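PDB 3EZF: ParA from Salmonella enterica subsp. enterica serovar Newport str. SL317, which acts in plasmid partition as a Walker-type ATPase with a winged-helix DNA-binding domain and regulates transcription in an ADP-mediated way. Local coordinates for the interface of chains A and B. Residues are numbered along the deposited sequence; one frame, centred on the assembly and turned at random. Chains: chain A/B, ParA.

Contact 1: the interface of chains A and B. Residues chain A 156-157, 257-259; chain B 156-157, 257-259.
Two loops of the Walker-type nucleotide-binding fold meet their copies on the two-fold axis: the Asp-Pro-Gln stretch of the Walker A' motif after strand 149-153, with A:Pro156 and A:Gln157, and the loop behind the Walker B strand 250-254, with A:His258. On the axis the A:His258 and B:His258 rings come rim to rim, NE2 to NE2 at 3.0 Å. This hydrogen bond is weak, bent to 128° at the hydrogen, and doubtful, because the two rings are modelled too close together. Each ring also takes a glutamine from the other chain. The amide of A:Gln157 sits off the CE1 corner of B:His258, not over the ring, with CD 3.4 Å from CE1 and the amide and ring planes 18° apart. The bend at chi2 (69°) swings the glutamine's amide back toward that corner. One face of the same ring is lined from chain A: A:Pro156 CB stands above the ND1 side, 3.5 Å from ND1, and A:Leu259 CD2 reaches over the CG end, 3.9 Å from B:His258 CB. The twin gives A:His258 the same neighbours from chain B. By joining loops next to both nucleotide sites, the patch may let the state of those sites influence how the subunits pair.

Contact 2: the interface of chains A and B. Residues chain A 273, 311-313, 340; chain B 6, 9-10, 13.
B:Val10 and A:Leu273 make the loose apolar middle, with CG2 of the valine 4.5 Å from CD2 of the leucine. Here the N-terminal segment of chain B and the start of its helix 10-22 dock at strand 312-317 of chain A, a contact that appears to help hold the deposited dimer together. B:Ile13, one turn further along the helix, brings its CD1 tip to 4.1 Å from A:Asn340 ND2. B:Asp6 CB lies alongside the backbone of A:Ser311 and A:Ala312. From there the contact turns polar, and B:Asp6 makes polar contacts at both ends. Its backbone N gives a hydrogen bond to A:Ser311 O, 3.0 Å long and fairly straight at the hydrogen (161°), but the acceptor geometry is poor, with the N well above the carbonyl plane. A:Asn340 meets the carboxylate tip to tip at the rim; its amide orientation is doubtful, since OD1 as modelled faces OD2 of B:Asp6. The backbone N-H of A:Ser313 points away from the carboxylate. Its hydroxyl, set between its own backbone N and carbonyl carbon (chi1 73°), points at the aspartate and donates to it, OG to B:Asp6 OD2 2.8 Å, coming in 50° out of the carboxylate plane.

Contact 3: the interface of chains A and B. Residues chain A 17, 21, 209-211; chain B 285, 288-289, 292.
The ammonium NZ of B:Lys289 makes a salt bridge to carboxylate OD2 of A:Asp211 at 3.2 Å; as a hydrogen bond it is weak. It belongs to a patch where later turns of helix 10-22 and the loop before helix 212-216, both of chain A, pack on helix 281-291 of chain B, apparently helping to hold the deposited dimer together. A:Ser209 OG serves its own chain, accepting an almost straight hydrogen bond from A:Asp211 N at 2.9 Å, 170° at the hydrogen. That bond may steady the turn into helix 212-216 and so help to place the carboxylate. The lysine is bent at chi2 (70°) and again at chi4 (-63°), which carries NZ round to the aspartate while its methylenes run between two apolar side chains. On one flank A:Ile210 slides past in the opposite direction, CG2 3.9 Å from B:Lys289 CB. On the other, A:Leu21 crosses at about a right angle, CD1 against B:Lys289 CD at 3.4 Å. A:Leu21 buries more surface than any other residue of this patch. Its CD1 also reaches B:Thr292 CG2, whereas CD2 sits over one face of the B:His285 imidazole, 3.7 Å from the ring centre. A turn earlier, A:Ala17 CB lies 3.9 Å from B:Leu288 O.

Contact 1: the interface of chains A and B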
ATOM      1  N   PRO A 156      -7.786   4.719   2.309  1.00 64.73           N
ATOM      2  CA  PRO A 156      -8.561   4.106   1.219  1.00 66.77           C
ATOM      3  C   PRO A 156      -8.425   2.573   1.156  1.00 70.59           C
ATOM      4  O   PRO A 156      -9.406   1.865   0.912  1.00 68.10           O
ATOM      5  CB  PRO A 156      -8.005   4.792  -0.025  1.00 67.45           C
ATOM      6  CG  PRO A 156      -7.634   6.182   0.505  1.00 69.58           C
ATOM      7  CD  PRO A 156      -6.976   5.858   1.824  1.00 65.71           C
ATOM      8  N   GLN A 157      -7.215   2.064   1.394  1.00 73.56           N
ATOM      9  CA  GLN A 157      -6.958   0.623   1.347  1.00 74.77           C
ATOM     10  C   GLN A 157      -7.654  -0.183   2.427  1.00 74.44           C
ATOM     11  O   GLN A 157      -7.758  -1.397   2.317  1.00 74.07           O
ATOM     12  CB  GLN A 157      -5.457   0.340   1.400  1.00 80.09           C
ATOM     13  CG  GLN A 157      -4.765   0.479   0.054  1.00 85.30           C
ATOM     14  CD  GLN A 157      -4.715   1.913  -0.436  1.00 89.73           C
ATOM     15  OE1 GLN A 157      -5.739   2.592  -0.530  1.00 90.51           O
ATOM     16  NE2 GLN A 157      -3.514   2.383  -0.754  1.00 92.66           N
ATOM     17  N   PRO A 257      -0.636   8.172   2.235  1.00 65.58           N
ATOM     18  CA  PRO A 257       0.130   9.401   1.970  1.00 70.19           C
ATOM     19  C   PRO A 257      -0.594  10.429   1.092  1.00 74.73           C
ATOM     20  O   PRO A 257      -1.384  11.244   1.569  1.00 70.89           O
ATOM     21  CB  PRO A 257       1.389   8.880   1.279  1.00 69.69           C
ATOM     22  CG  PRO A 257       1.459   7.429   1.685  1.00 70.23           C
ATOM     23  CD  PRO A 257       0.032   7.007   1.638  1.00 68.22           C
ATOM     24  N   HIS A 258      -0.263  10.390  -0.195  1.00 78.39           N
ATOM     25  CA  HIS A 258      -0.828  11.253  -1.227  1.00 83.50           C
ATOM     26  C   HIS A 258      -2.146  11.924  -0.853  1.00 84.05           C
ATOM     27  O   HIS A 258      -2.292  13.142  -1.005  1.00 86.34           O
ATOM     28  CB  HIS A 258      -1.018  10.419  -2.481  1.00 88.93           C
ATOM     29  CG  HIS A 258      -1.037   8.950  -2.201  1.00 95.39           C
ATOM     30  ND1 HIS A 258       0.094   8.247  -1.831  1.00 95.86           N
ATOM     31  CD2 HIS A 258      -2.058   8.063  -2.163  1.00 98.51           C
ATOM     32  CE1 HIS A 258      -0.230   6.999  -1.578  1.00 96.81           C
ATOM     33  NE2 HIS A 258      -1.531   6.854  -1.770  1.00101.27           N
ATOM     34  N   LEU A 259      -3.103  11.124  -0.380  1.00 84.78           N
ATOM     35  CA  LEU A 259      -4.421  11.628   0.026  1.00 81.22           C
ATOM     36  C   LEU A 259      -4.267  13.014   0.643  1.00 79.44           C
ATOM     37  O   LEU A 259      -3.264  13.306   1.302  1.00 82.87           O
ATOM     38  CB  LEU A 259      -5.053  10.685   1.056  1.00 80.17           C
ATOM     39  CG  LEU A 259      -6.373  10.000   0.695  1.00 81.16           C
ATOM     40  CD1 LEU A 259      -7.409  11.072   0.439  1.00 82.62           C
ATOM     41  CD2 LEU A 259      -6.213   9.096  -0.522  1.00 77.58           C
TER
ATOM     42  N   PRO B 156       2.750   6.399  -6.302  1.00 64.73           N
ATOM     43  CA  PRO B 156       3.437   7.206  -5.282  1.00 66.77           C
ATOM     44  C   PRO B 156       4.369   6.383  -4.372  1.00 70.59           C
ATOM     45  O   PRO B 156       5.469   6.827  -4.033  1.00 68.10           O
ATOM     46  CB  PRO B 156       2.283   7.841  -4.511  1.00 67.45           C
ATOM     47  CG  PRO B 156       1.211   7.997  -5.597  1.00 69.58           C
ATOM     48  CD  PRO B 156       1.297   6.678  -6.326  1.00 65.71           C
ATOM     49  N   GLN B 157       3.934   5.179  -3.995  1.00 73.56           N
ATOM     50  CA  GLN B 157       4.723   4.311  -3.119  1.00 74.77           C
ATOM     51  C   GLN B 157       6.015   3.800  -3.725  1.00 74.44           C
ATOM     52  O   GLN B 157       6.885   3.324  -3.009  1.00 74.07           O
ATOM     53  CB  GLN B 157       3.889   3.121  -2.643  1.00 80.09           C
ATOM     54  CG  GLN B 157       2.987   3.446  -1.463  1.00 85.30           C
ATOM     55  CD  GLN B 157       1.859   4.391  -1.828  1.00 89.73           C
ATOM     56  OE1 GLN B 157       2.084   5.476  -2.367  1.00 90.51           O
ATOM     57  NE2 GLN B 157       0.631   3.981  -1.532  1.00 92.66           N
ATOM     58  N   PRO B 257      -4.564   3.307  -6.358  1.00 65.58           N
ATOM     59  CA  PRO B 257      -5.993   3.543  -6.618  1.00 70.19           C
ATOM     60  C   PRO B 257      -6.404   5.021  -6.640  1.00 74.73           C
ATOM     61  O   PRO B 257      -6.295   5.707  -7.656  1.00 70.89           O
ATOM     62  CB  PRO B 257      -6.680   2.800  -5.473  1.00 69.69           C
ATOM     63  CG  PRO B 257      -5.644   1.810  -5.003  1.00 70.23           C
ATOM     64  CD  PRO B 257      -4.381   2.594  -5.086  1.00 68.22           C
ATOM     65  N   HIS B 258      -6.921   5.469  -5.500  1.00 78.39           N
ATOM     66  CA  HIS B 258      -7.367   6.839  -5.270  1.00 83.50           C
ATOM     67  C   HIS B 258      -6.819   7.867  -6.255  1.00 84.05           C
ATOM     68  O   HIS B 258      -7.582   8.656  -6.823  1.00 86.34           O
ATOM     69  CB  HIS B 258      -6.975   7.227  -3.856  1.00 88.93           C
ATOM     70  CG  HIS B 258      -5.896   6.356  -3.296  1.00 95.39           C
ATOM     71  ND1 HIS B 258      -6.112   5.038  -2.940  1.00 95.86           N
ATOM     72  CD2 HIS B 258      -4.578   6.585  -3.098  1.00 98.51           C
ATOM     73  CE1 HIS B 258      -4.978   4.498  -2.551  1.00 96.81           C
ATOM     74  NE2 HIS B 258      -4.026   5.413  -2.636  1.00101.27           N
ATOM     75  N   LEU B 259      -5.498   7.863  -6.439  1.00 84.78           N
ATOM     76  CA  LEU B 259      -4.829   8.791  -7.359  1.00 81.22           C
ATOM     77  C   LEU B 259      -5.727   9.047  -8.565  1.00 79.44           C
ATOM     78  O   LEU B 259      -6.458   8.156  -9.009  1.00 82.87           O
ATOM     79  CB  LEU B 259      -3.500   8.195  -7.836  1.00 80.17           C
ATOM     80  CG  LEU B 259      -2.209   8.944  -7.498  1.00 81.16           C
ATOM     81  CD1 LEU B 259      -2.282  10.321  -8.121  1.00 82.62           C
ATOM     82  CD2 LEU B 259      -2.002   9.039  -5.991  1.00 77.58           C
TER

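Contact 2: the interface of chains A and B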
ATOM      1  N   LEU A 273       0.961  13.879  16.909  1.00 47.62           N
ATOM      2  CA  LEU A 273       1.414  13.246  15.683  1.00 50.81           C
ATOM      3  C   LEU A 273       2.254  12.048  16.078  1.00 54.32           C
ATOM      4  O   LEU A 273       3.288  12.201  16.719  1.00 56.32           O
ATOM      5  CB  LEU A 273       2.287  14.196  14.880  1.00 52.90           C
ATOM      6  CG  LEU A 273       2.467  13.790  13.419  1.00 52.63           C
ATOM      7  CD1 LEU A 273       1.183  14.115  12.652  1.00 53.43           C
ATOM      8  CD2 LEU A 273       3.624  14.547  12.814  1.00 54.33           C
ATOM      9  N   SER A 311      -0.268  19.401  18.811  1.00 43.14           N
ATOM     10  CA  SER A 311       0.515  20.011  19.884  1.00 41.76           C
ATOM     11  C   SER A 311       1.579  19.103  20.524  1.00 43.24           C
ATOM     12  O   SER A 311       2.236  19.494  21.475  1.00 41.71           O
ATOM     13  CB  SER A 311      -0.421  20.474  20.977  1.00 40.89           C
ATOM     14  OG  SER A 311      -1.074  19.344  21.543  1.00 50.00           O
ATOM     15  N   ALA A 312       1.735  17.888  20.024  1.00 43.33           N
ATOM     16  CA  ALA A 312       2.717  16.972  20.566  1.00 43.34           C
ATOM     17  C   ALA A 312       3.162  16.059  19.432  1.00 45.95           C
ATOM     18  O   ALA A 312       2.526  16.017  18.382  1.00 43.11           O
ATOM     19  CB  ALA A 312       2.101  16.158  21.682  1.00 40.43           C
ATOM     20  N   SER A 313       4.255  15.336  19.631  1.00 47.24           N
ATOM     21  CA  SER A 313       4.716  14.428  18.595  1.00 51.37           C
ATOM     22  C   SER A 313       5.586  13.327  19.182  1.00 52.42           C
ATOM     23  O   SER A 313       6.325  13.542  20.133  1.00 54.70           O
ATOM     24  CB  SER A 313       5.491  15.190  17.521  1.00 47.80           C
ATOM     25  OG  SER A 313       6.757  15.570  18.011  1.00 58.72           O
ATOM     26  N   ASN A 340      11.722  14.552  20.912  1.00 83.45           N
ATOM     27  CA  ASN A 340      10.459  13.927  20.518  1.00 83.92           C
ATOM     28  C   ASN A 340      10.502  12.450  20.115  1.00 83.35           C
ATOM     29  O   ASN A 340       9.455  11.849  19.884  1.00 84.18           O
ATOM     30  CB  ASN A 340       9.794  14.741  19.400  1.00 80.94           C
ATOM     31  CG  ASN A 340       9.113  16.000  19.919  1.00 83.27           C
ATOM     32  OD1 ASN A 340       8.255  15.935  20.813  1.00 81.08           O
ATOM     33  ND2 ASN A 340       9.484  17.152  19.357  1.00 80.18           N
TER
ATOM     34  N   ASP B   6       3.261  21.533  19.580  1.00 96.64           N
ATOM     35  CA  ASP B   6       4.113  20.849  18.603  1.00 90.13           C
ATOM     36  C   ASP B   6       3.728  21.127  17.166  1.00 87.11           C
ATOM     37  O   ASP B   6       4.329  20.591  16.242  1.00 88.66           O
ATOM     38  CB  ASP B   6       4.120  19.338  18.828  1.00 88.68           C
ATOM     39  CG  ASP B   6       5.520  18.742  18.725  1.00 88.03           C
ATOM     40  OD1 ASP B   6       6.296  19.204  17.861  1.00 79.68           O
ATOM     41  OD2 ASP B   6       5.842  17.811  19.502  1.00 90.34           O
ATOM     42  N   GLY B   9       6.118  22.666  16.675  1.00 77.63           N
ATOM     43  CA  GLY B   9       7.172  21.723  17.033  1.00 75.30           C
ATOM     44  C   GLY B   9       7.370  20.619  16.000  1.00 73.54           C
ATOM     45  O   GLY B   9       8.189  19.716  16.175  1.00 72.64           O
ATOM     46  N   VAL B  10       6.595  20.693  14.921  1.00 73.06           N
ATOM     47  CA  VAL B  10       6.663  19.742  13.821  1.00 65.72           C
ATOM     48  C   VAL B  10       7.550  20.361  12.749  1.00 63.31           C
ATOM     49  O   VAL B  10       8.165  19.655  11.952  1.00 63.03           O
ATOM     50  CB  VAL B  10       5.259  19.486  13.236  1.00 64.66           C
ATOM     51  CG1 VAL B  10       5.356  18.740  11.929  1.00 65.58           C
ATOM     52  CG2 VAL B  10       4.437  18.690  14.221  1.00 68.36           C
ATOM     53  N   ILE B  13      11.121  19.244  13.566  1.00 53.48           N
ATOM     54  CA  ILE B  13      11.384  17.914  13.027  1.00 45.95           C
ATOM     55  C   ILE B  13      11.547  18.081  11.520  1.00 48.85           C
ATOM     56  O   ILE B  13      12.432  17.493  10.895  1.00 50.16           O
ATOM     57  CB  ILE B  13      10.189  16.961  13.231  1.00 46.21           C
ATOM     58  CG1 ILE B  13       9.804  16.881  14.714  1.00 47.86           C
ATOM     59  CG2 ILE B  13      10.521  15.595  12.653  1.00 41.52           C
ATOM     60  CD1 ILE B  13      10.862  16.265  15.614  1.00 52.84           C
TER

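Contact 3: the interface of chains A and B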
ATOM      1  N   ALA A  17     -19.565  -6.717 -13.231  1.00 58.93           N
ATOM      2  CA  ALA A  17     -19.084  -6.576 -11.862  1.00 59.05           C
ATOM      3  C   ALA A  17     -20.166  -6.015 -10.954  1.00 59.83           C
ATOM      4  O   ALA A  17     -20.585  -6.673 -10.006  1.00 60.71           O
ATOM      5  CB  ALA A  17     -17.866  -5.683 -11.832  1.00 55.85           C
ATOM      6  N   LEU A  21     -21.921  -7.527  -7.756  1.00 75.55           N
ATOM      7  CA  LEU A  21     -21.761  -6.878  -6.457  1.00 76.10           C
ATOM      8  C   LEU A  21     -23.073  -6.903  -5.691  1.00 76.60           C
ATOM      9  O   LEU A  21     -23.099  -7.277  -4.524  1.00 75.79           O
ATOM     10  CB  LEU A  21     -21.309  -5.421  -6.614  1.00 74.49           C
ATOM     11  CG  LEU A  21     -19.819  -5.100  -6.500  1.00 71.56           C
ATOM     12  CD1 LEU A  21     -19.633  -3.594  -6.589  1.00 70.15           C
ATOM     13  CD2 LEU A  21     -19.268  -5.628  -5.187  1.00 68.58           C
ATOM     14  N   SER A 209     -13.119   2.046   3.024  1.00 52.71           N
ATOM     15  CA  SER A 209     -13.444   1.298   1.822  1.00 52.51           C
ATOM     16  C   SER A 209     -12.526   1.706   0.692  1.00 54.17           C
ATOM     17  O   SER A 209     -11.813   2.703   0.795  1.00 59.56           O
ATOM     18  CB  SER A 209     -14.880   1.563   1.400  1.00 54.95           C
ATOM     19  OG  SER A 209     -15.128   0.964   0.142  1.00 61.97           O
ATOM     20  N   ILE A 210     -12.538   0.933  -0.389  1.00 52.39           N
ATOM     21  CA  ILE A 210     -11.712   1.263  -1.540  1.00 52.03           C
ATOM     22  C   ILE A 210     -12.476   2.342  -2.299  1.00 50.10           C
ATOM     23  O   ILE A 210     -11.935   3.002  -3.192  1.00 47.70           O
ATOM     24  CB  ILE A 210     -11.478   0.040  -2.462  1.00 48.39           C
ATOM     25  CG1 ILE A 210     -10.607   0.434  -3.656  1.00 47.75           C
ATOM     26  CG2 ILE A 210     -12.804  -0.502  -2.949  1.00 51.01           C
ATOM     27  CD1 ILE A 210      -9.223   0.938  -3.261  1.00 52.13           C
ATOM     28  N   ASP A 211     -13.744   2.505  -1.928  1.00 48.64           N
ATOM     29  CA  ASP A 211     -14.602   3.505  -2.544  1.00 52.72           C
ATOM     30  C   ASP A 211     -14.193   4.917  -2.116  1.00 57.27           C
ATOM     31  O   ASP A 211     -14.193   5.861  -2.935  1.00 51.48           O
ATOM     32  CB  ASP A 211     -16.059   3.286  -2.146  1.00 55.38           C
ATOM     33  CG  ASP A 211     -16.855   2.612  -3.229  1.00 62.83           C
ATOM     34  OD1 ASP A 211     -16.487   2.785  -4.414  1.00 62.99           O
ATOM     35  OD2 ASP A 211     -17.853   1.925  -2.900  1.00 64.13           O
TER
ATOM     36  N   HIS B 285     -13.814  -8.810  -3.620  1.00 64.39           N
ATOM     37  CA  HIS B 285     -14.860  -7.823  -3.549  1.00 64.98           C
ATOM     38  C   HIS B 285     -14.330  -6.473  -4.037  1.00 64.92           C
ATOM     39  O   HIS B 285     -14.960  -5.821  -4.868  1.00 67.25           O
ATOM     40  CB  HIS B 285     -15.372  -7.720  -2.113  1.00 66.19           C
ATOM     41  CG  HIS B 285     -16.615  -6.911  -1.977  1.00 68.16           C
ATOM     42  ND1 HIS B 285     -16.654  -5.555  -2.234  1.00 74.08           N
ATOM     43  CD2 HIS B 285     -17.878  -7.257  -1.632  1.00 70.65           C
ATOM     44  CE1 HIS B 285     -17.883  -5.105  -2.053  1.00 72.52           C
ATOM     45  NE2 HIS B 285     -18.644  -6.124  -1.687  1.00 71.63           N
ATOM     46  N   LEU B 288     -13.699  -5.881  -7.813  1.00 54.70           N
ATOM     47  CA  LEU B 288     -14.976  -5.732  -8.512  1.00 57.47           C
ATOM     48  C   LEU B 288     -15.480  -4.326  -8.286  1.00 56.61           C
ATOM     49  O   LEU B 288     -15.900  -3.639  -9.213  1.00 56.21           O
ATOM     50  CB  LEU B 288     -16.020  -6.721  -7.988  1.00 54.86           C
ATOM     51  CG  LEU B 288     -15.841  -8.206  -8.293  1.00 52.20           C
ATOM     52  CD1 LEU B 288     -17.074  -8.943  -7.821  1.00 51.82           C
ATOM     53  CD2 LEU B 288     -15.653  -8.413  -9.778  1.00 49.14           C
ATOM     54  N   LYS B 289     -15.434  -3.910  -7.031  1.00 59.20           N
ATOM     55  CA  LYS B 289     -15.856  -2.575  -6.651  1.00 63.28           C
ATOM     56  C   LYS B 289     -15.083  -1.597  -7.551  1.00 64.58           C
ATOM     57  O   LYS B 289     -15.656  -0.667  -8.116  1.00 63.01           O
ATOM     58  CB  LYS B 289     -15.500  -2.337  -5.176  1.00 66.32           C
ATOM     59  CG  LYS B 289     -16.433  -1.410  -4.422  1.00 70.93           C
ATOM     60  CD  LYS B 289     -17.792  -2.056  -4.210  1.00 76.57           C
ATOM     61  CE  LYS B 289     -18.651  -1.234  -3.271  1.00 79.95           C
ATOM     62  NZ  LYS B 289     -18.016  -1.161  -1.930  1.00 81.79           N
ATOM     63  N   THR B 292     -16.129  -1.783 -11.395  1.00 55.19           N
ATOM     64  CA  THR B 292     -17.385  -1.094 -11.606  1.00 55.28           C
ATOM     65  C   THR B 292     -17.243   0.421 -11.558  1.00 56.21           C
ATOM     66  O   THR B 292     -18.224   1.149 -11.637  1.00 55.71           O
ATOM     67  CB  THR B 292     -18.419  -1.553 -10.582  1.00 54.64           C
ATOM     68  OG1 THR B 292     -19.594  -0.749 -10.702  1.00 62.53           O
ATOM     69  CG2 THR B 292     -17.869  -1.432  -9.187  1.00 61.52           C
TER

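Contact 1 lies at the two-fold axis, and measured between C-alpha centres contact 3 is about 16 Å from it and contact 2 about 24 Å; contacts 2 and 3 stand about 38 Å apart. Contacts 2 and 3 share helix 10-22: its start and the residues before it, from chain B, dock on chain A in contact 2, while its later turns, from chain A, dock on chain B in contact 3. Applying the two-fold axis, each chain extends its N-terminal segment across its partner, and contact 1 joins the nucleotide-binding folds between. Such reciprocal exchange suggests a genuine dimer, though the structure alone does not prove it.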